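Local coordinates for SusD homolog (Bacteroides ovatus, PDB 4F53), which probably binds glycans, perhaps mucin O-glycans, as a SusD/RagB-type outer-membrane lipoprotein with a TPR-like helical fold, at residues M39-E44 with Q48-L53; V62-L67 with R74-N79. All coordinates share one frame; numbering follows the deposited sequence.

Contact 1. Residues M39-E44 with Q48-L53; sequences MMPEQE and QYVDCL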
loop_
_atom_site.group_PDB
_atom_site.type_symbol
_atom_site.label_atom_id
_atom_site.label_comp_id
_atom_site.label_asym_id
_atom_site.label_seq_id
_atom_site.Cartn_x
_atom_site.Cartn_y
_atom_site.Cartn_z
HETATM N N MSE A 39 0.871 -9.844 -6.299
HETATM C CA MSE A 39 1.291 -8.440 -6.098
HETATM C C MSE A 39 0.248 -7.662 -5.274
HETATM O O MSE A 39 0.582 -6.734 -4.541
HETATM C CB MSE A 39 1.499 -7.734 -7.455
HETATM C CG MSE A 39 2.592 -8.408 -8.304
HETATM SE SE MSE A 39 3.193 -7.226 -9.727
HETATM C CE MSE A 39 1.750 -7.413 -10.874
HETATM N N MSE A 40 -1.028 -8.036 -5.442
HETATM C CA MSE A 40 -2.210 -7.436 -4.800
HETATM C C MSE A 40 -3.240 -8.575 -4.748
HETATM O O MSE A 40 -4.110 -8.669 -5.625
HETATM C CB MSE A 40 -2.671 -6.225 -5.638
HETATM C CG MSE A 40 -3.590 -5.286 -4.875
HETATM SE SE MSE A 40 -2.677 -4.363 -3.404
HETATM C CE MSE A 40 -1.396 -3.379 -4.505
ATOM N N PRO A 41 -3.053 -9.532 -3.800
ATOM C CA PRO A 41 -3.819 -10.794 -3.852
ATOM C C PRO A 41 -5.335 -10.680 -3.832
ATOM O O PRO A 41 -5.912 -9.886 -3.112
ATOM C CB PRO A 41 -3.318 -11.587 -2.647
ATOM C CG PRO A 41 -2.497 -10.621 -1.836
ATOM C CD PRO A 41 -1.994 -9.587 -2.762
ATOM N N GLU A 42 -5.957 -11.500 -4.677
ATOM C CA GLU A 42 -7.392 -11.605 -4.860
ATOM C C GLU A 42 -8.049 -12.520 -3.811
ATOM O O GLU A 42 -9.168 -12.205 -3.383
ATOM C CB GLU A 42 -7.694 -12.125 -6.262
ATOM C CG GLU A 42 -9.176 -12.181 -6.558
ATOM C CD GLU A 42 -9.570 -12.744 -7.905
ATOM O OE1 GLU A 42 -8.830 -12.520 -8.889
ATOM O OE2 GLU A 42 -10.640 -13.382 -7.980
ATOM N N GLN A 43 -7.376 -13.647 -3.432
ATOM C CA GLN A 43 -7.891 -14.609 -2.460
ATOM C C GLN A 43 -8.358 -13.834 -1.225
ATOM O O GLN A 43 -7.540 -13.179 -0.557
ATOM C CB GLN A 43 -6.825 -15.671 -2.126
ATOM C CG GLN A 43 -7.382 -16.943 -1.458
ATOM C CD GLN A 43 -6.285 -17.872 -0.962
ATOM O OE1 GLN A 43 -5.105 -17.666 -1.219
ATOM N NE2 GLN A 43 -6.643 -18.916 -0.221
ATOM N N GLU A 44 -9.687 -13.845 -0.992
ATOM C CA GLU A 44 -10.372 -13.095 0.059
ATOM C C GLU A 44 -9.851 -13.381 1.461
ATOM O O GLU A 44 -9.762 -12.438 2.229
ATOM C CB GLU A 44 -11.906 -13.275 -0.004
ATOM C CG GLU A 44 -12.385 -14.706 0.183
ATOM C CD GLU A 44 -13.885 -14.915 0.136
ATOM O OE1 GLU A 44 -14.542 -14.360 -0.773
ATOM O OE2 GLU A 44 -14.397 -15.682 0.980
ATOM N N GLN A 48 -7.797 -10.174 3.017
ATOM C CA GLN A 48 -8.409 -9.625 4.234
ATOM C C GLN A 48 -7.363 -9.305 5.284
ATOM O O GLN A 48 -7.444 -8.255 5.903
ATOM C CB GLN A 48 -9.464 -10.566 4.832
ATOM C CG GLN A 48 -10.318 -9.811 5.829
ATOM C CD GLN A 48 -11.461 -10.566 6.404
ATOM O OE1 GLN A 48 -11.485 -11.795 6.460
ATOM N NE2 GLN A 48 -12.419 -9.809 6.878
ATOM N N TYR A 49 -6.364 -10.173 5.457
ATOM C CA TYR A 49 -5.320 -9.912 6.420
ATOM C C TYR A 49 -4.331 -8.877 5.929
ATOM O O TYR A 49 -4.149 -7.861 6.586
ATOM C CB TYR A 49 -4.571 -11.195 6.797
ATOM C CG TYR A 49 -5.473 -12.210 7.452
ATOM C CD1 TYR A 49 -5.734 -12.161 8.821
ATOM C CD2 TYR A 49 -6.097 -13.203 6.702
ATOM C CE1 TYR A 49 -6.601 -13.074 9.429
ATOM C CE2 TYR A 49 -6.968 -14.118 7.297
ATOM C CZ TYR A 49 -7.199 -14.061 8.664
ATOM O OH TYR A 49 -8.055 -14.957 9.255
ATOM N N VAL A 50 -3.691 -9.129 4.795
ATOM C CA VAL A 50 -2.570 -8.302 4.338
ATOM C C VAL A 50 -2.984 -6.949 3.810
ATOM O O VAL A 50 -2.275 -5.991 4.077
ATOM C CB VAL A 50 -1.616 -9.041 3.352
ATOM C CG1 VAL A 50 -1.012 -10.283 4.028
ATOM C CG2 VAL A 50 -2.303 -9.417 2.039
ATOM N N ASP A 51 -4.103 -6.855 3.086
ATOM C CA ASP A 51 -4.490 -5.596 2.463
ATOM C C ASP A 51 -5.578 -4.843 3.205
ATOM O O ASP A 51 -5.663 -3.621 3.107
ATOM C CB ASP A 51 -4.940 -5.850 1.019
ATOM C CG ASP A 51 -3.767 -6.107 0.080
ATOM O OD1 ASP A 51 -2.739 -5.350 0.165
ATOM O OD2 ASP A 51 -3.862 -7.044 -0.737
ATOM N N CYS A 52 -6.419 -5.545 3.916
ATOM C CA CYS A 52 -7.503 -4.869 4.575
ATOM C C CYS A 52 -7.196 -4.660 6.060
ATOM O O CYS A 52 -7.055 -3.523 6.495
ATOM C CB CYS A 52 -8.810 -5.623 4.362
ATOM S SG CYS A 52 -10.255 -4.805 5.079
ATOM N N LEU A 53 -7.081 -5.739 6.825
ATOM C CA LEU A 53 -6.888 -5.664 8.267
ATOM C C LEU A 53 -5.534 -5.064 8.640
ATOM O O LEU A 53 -5.448 -4.314 9.612
ATOM C CB LEU A 53 -7.053 -7.069 8.914
ATOM C CG LEU A 53 -8.472 -7.643 8.970
ATOM C CD1 LEU A 53 -8.423 -9.166 9.086
ATOM C CD2 LEU A 53 -9.259 -7.056 10.132
HETATM O O HOH W 1 -5.761 -7.346 -2.267
#
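Van der Waals contact joins M40 and P41, in the loop ahead of helix 44-58, to V50 and D51 on that helix. The selenomethionine chain of M40 bends at chi2 and chi3 (67° and 63°), which turns its SE onto the carboxylate of D51, 3.7 Å from OD1. Beside it the proline ring lays CD 3.7 Å from D51 OD2, while P41 CG meets V50 CG2 at 4.1 Å, the two side chains crossing nearly at a right angle.

Polar links run alongside. A water donates to P41 O at 2.7 Å and to D51 OD2 at 2.5 Å, tying the loop backbone to the helix. A 3.1 Å hydrogen bond from Q48 N to E44 O closes the first turn of helix 44-58. Q48 NE2 turns elsewhere, to D260. Further along, L53 N bonds to Q48 O, five residues back, in a wider pi-type turn.

R126 of helix 110-131 forms a salt bridge with D51 OD1 and also hydrogen-bonds to M39 O, so it bridges helix and loop. Each carboxylate oxygen of D51 thus has a polar partner, R126 for OD1 and the water for OD2, which probably favours the charged form of this buried acid.

Contact 2. Residues V62-L67 with R74-N79; sequences VADSNL and RYATYN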
loop_
_atom_site.group_PDB
_atom_site.type_symbol
_atom_site.label_atom_id
_atom_site.label_comp_id
_atom_site.label_asym_id
_atom_site.label_seq_id
_atom_site.Cartn_x
_atom_site.Cartn_y
_atom_site.Cartn_z
ATOM N N VAL A 62 -8.702 2.306 6.044
ATOM C CA VAL A 62 -9.789 1.420 6.462
ATOM C C VAL A 62 -9.978 1.409 7.947
ATOM O O VAL A 62 -9.009 1.358 8.694
ATOM C CB VAL A 62 -9.529 -0.037 5.935
ATOM C CG1 VAL A 62 -10.650 -0.994 6.345
ATOM C CG2 VAL A 62 -9.362 -0.049 4.423
ATOM N N ALA A 63 -11.259 1.362 8.372
ATOM C CA ALA A 63 -11.597 1.210 9.772
ATOM C C ALA A 63 -12.354 -0.090 9.913
ATOM O O ALA A 63 -13.435 -0.230 9.347
ATOM C CB ALA A 63 -12.434 2.386 10.259
ATOM N N ASP A 64 -11.791 -1.053 10.649
ATOM C CA ASP A 64 -12.454 -2.318 10.973
ATOM C C ASP A 64 -13.780 -2.002 11.678
ATOM O O ASP A 64 -13.848 -1.047 12.457
ATOM C CB ASP A 64 -11.537 -3.215 11.818
ATOM C CG ASP A 64 -10.156 -3.478 11.183
ATOM O OD1 ASP A 64 -10.102 -3.722 9.942
ATOM O OD2 ASP A 64 -9.122 -3.423 11.931
ATOM N N SER A 65 -14.851 -2.732 11.309
ATOM C CA SER A 65 -16.226 -2.520 11.798
ATOM C C SER A 65 -16.902 -3.856 12.169
ATOM O O SER A 65 -18.108 -4.010 12.001
ATOM C CB SER A 65 -17.051 -1.781 10.748
ATOM O OG SER A 65 -17.059 -2.501 9.528
ATOM N N ASN A 66 -16.119 -4.823 12.644
ATOM C CA ASN A 66 -16.650 -6.104 13.076
ATOM C C ASN A 66 -17.154 -5.935 14.529
ATOM O O ASN A 66 -16.377 -5.582 15.426
ATOM C CB ASN A 66 -15.582 -7.202 12.942
ATOM C CG ASN A 66 -16.039 -8.562 13.395
ATOM O OD1 ASN A 66 -16.196 -8.819 14.577
ATOM N ND2 ASN A 66 -16.249 -9.466 12.467
ATOM N N LEU A 67 -18.455 -6.164 14.743
ATOM C CA LEU A 67 -19.098 -5.964 16.046
ATOM C C LEU A 67 -19.101 -7.237 16.914
ATOM O O LEU A 67 -19.654 -7.220 18.009
ATOM C CB LEU A 67 -20.543 -5.445 15.849
ATOM C CG LEU A 67 -20.746 -4.291 14.848
ATOM C CD1 LEU A 67 -22.227 -3.971 14.664
ATOM C CD2 LEU A 67 -19.940 -3.053 15.234
ATOM N N ARG A 74 -6.582 -7.140 16.999
ATOM C CA ARG A 74 -6.385 -6.817 15.583
ATOM C C ARG A 74 -5.044 -6.125 15.357
ATOM O O ARG A 74 -4.431 -5.646 16.307
ATOM C CB ARG A 74 -7.528 -5.898 15.072
ATOM C CG ARG A 74 -8.961 -6.399 15.310
ATOM C CD ARG A 74 -10.004 -5.661 14.467
ATOM N NE ARG A 74 -9.848 -4.204 14.487
ATOM C CZ ARG A 74 -10.243 -3.405 15.474
ATOM N NH1 ARG A 74 -10.820 -3.911 16.557
ATOM N NH2 ARG A 74 -10.067 -2.096 15.388
ATOM N N TYR A 75 -4.602 -6.042 14.100
ATOM C CA TYR A 75 -3.397 -5.296 13.749
ATOM C C TYR A 75 -3.566 -3.811 14.141
ATOM O O TYR A 75 -2.659 -3.229 14.722
ATOM C CB TYR A 75 -3.082 -5.398 12.244
ATOM C CG TYR A 75 -2.982 -6.798 11.672
ATOM C CD1 TYR A 75 -1.840 -7.574 11.872
ATOM C CD2 TYR A 75 -3.957 -7.288 10.807
ATOM C CE1 TYR A 75 -1.710 -8.839 11.286
ATOM C CE2 TYR A 75 -3.826 -8.537 10.190
ATOM C CZ TYR A 75 -2.702 -9.310 10.434
ATOM O OH TYR A 75 -2.602 -10.547 9.833
ATOM N N ALA A 76 -4.754 -3.231 13.848
ATOM C CA ALA A 76 -5.106 -1.835 14.093
ATOM C C ALA A 76 -4.891 -1.420 15.540
ATOM O O ALA A 76 -4.404 -0.317 15.774
ATOM C CB ALA A 76 -6.554 -1.576 13.691
ATOM N N THR A 77 -5.245 -2.290 16.508
ATOM C CA THR A 77 -5.101 -1.969 17.932
ATOM C C THR A 77 -3.765 -2.536 18.493
ATOM O O THR A 77 -3.524 -2.465 19.685
ATOM C CB THR A 77 -6.361 -2.417 18.711
ATOM O OG1 THR A 77 -6.636 -3.793 18.434
ATOM C CG2 THR A 77 -7.572 -1.575 18.362
ATOM N N TYR A 78 -2.888 -3.033 17.616
ATOM C CA TYR A 78 -1.524 -3.496 17.931
ATOM C C TYR A 78 -1.479 -4.739 18.806
ATOM O O TYR A 78 -0.443 -5.007 19.413
ATOM C CB TYR A 78 -0.670 -2.361 18.566
ATOM C CG TYR A 78 -0.773 -1.039 17.828
ATOM C CD1 TYR A 78 -0.501 -0.954 16.464
ATOM C CD2 TYR A 78 -1.186 0.119 18.484
ATOM C CE1 TYR A 78 -0.614 0.257 15.775
ATOM C CE2 TYR A 78 -1.294 1.338 17.805
ATOM C CZ TYR A 78 -0.961 1.411 16.463
ATOM O OH TYR A 78 -1.005 2.621 15.817
ATOM N N ASN A 79 -2.542 -5.538 18.802
ATOM C CA ASN A 79 -2.584 -6.786 19.563
ATOM C C ASN A 79 -3.120 -7.944 18.675
ATOM O O ASN A 79 -4.018 -8.667 19.120
ATOM C CB ASN A 79 -3.440 -6.608 20.863
ATOM C CG ASN A 79 -4.903 -6.262 20.633
ATOM O OD1 ASN A 79 -5.309 -5.792 19.568
ATOM N ND2 ASN A 79 -5.732 -6.499 21.626
HETATM O O HOH W 2 -6.602 -4.651 12.003
HETATM O O HOH W 3 -9.531 -0.160 13.103
#
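After strand 62-64 the chain comes back in a loop with a type I beta turn from Y75 to Y78, D64 and A76 lying nearest across the gap with their CA atoms 8.0 Å apart. A buried salt bridge spans it: R74 NE donates to D64 OD2 at 2.8 Å, meeting the oxygen on its anti side. The carboxylate oxygen lies at the edge of the guanidinium, close to its plane, yet the two flat groups stand 85° apart. A bend at chi3 (-47°) swings the arginine head round to the acid, and NH1 and NH2 hydrogen-bond to Q311 OE1 and I309 O.

D64 OD2 has further company. A water donates to it at 2.8 Å and accepts from A76 N at 3.0 Å, and the methyl of A76 sits 3.6 Å away. A second water takes a hydrogen bond from R74 NH2 and bonds only weakly to D64.

Within 74-79, N79 OD1 accepts from T77 OG1 at 2.7 Å and from R74 N at 3.2 Å, the donors reaching it from opposite faces of its amide. A backbone bond from N79 N to R74 O closes the compact loop just ahead of helix 82-106, and the buried ion pair pins it to the end of the two-stranded antiparallel sheet 62-64/261-263.

In the fold
Both contacts are buried, contact 1 nearer the middle of the chain (its centre about 11 Å from the chain centre) and contact 2 farther out, at about 17 Å. They follow one another in sequence, and helix 44-58 carries one side of contact 1 and packs against contact 2: L53 lies with CD2 3.4 Å from D64 OD1 and also touches Y75, while C52 rests against V62. In each an aspartate pairs with an arginine and has water as a further partner, but the roles differ. In contact 1 the arginine comes from another helix and the loop adds apolar packing; in contact 2 the ion pair itself joins the two segments, with little apolar contact between them.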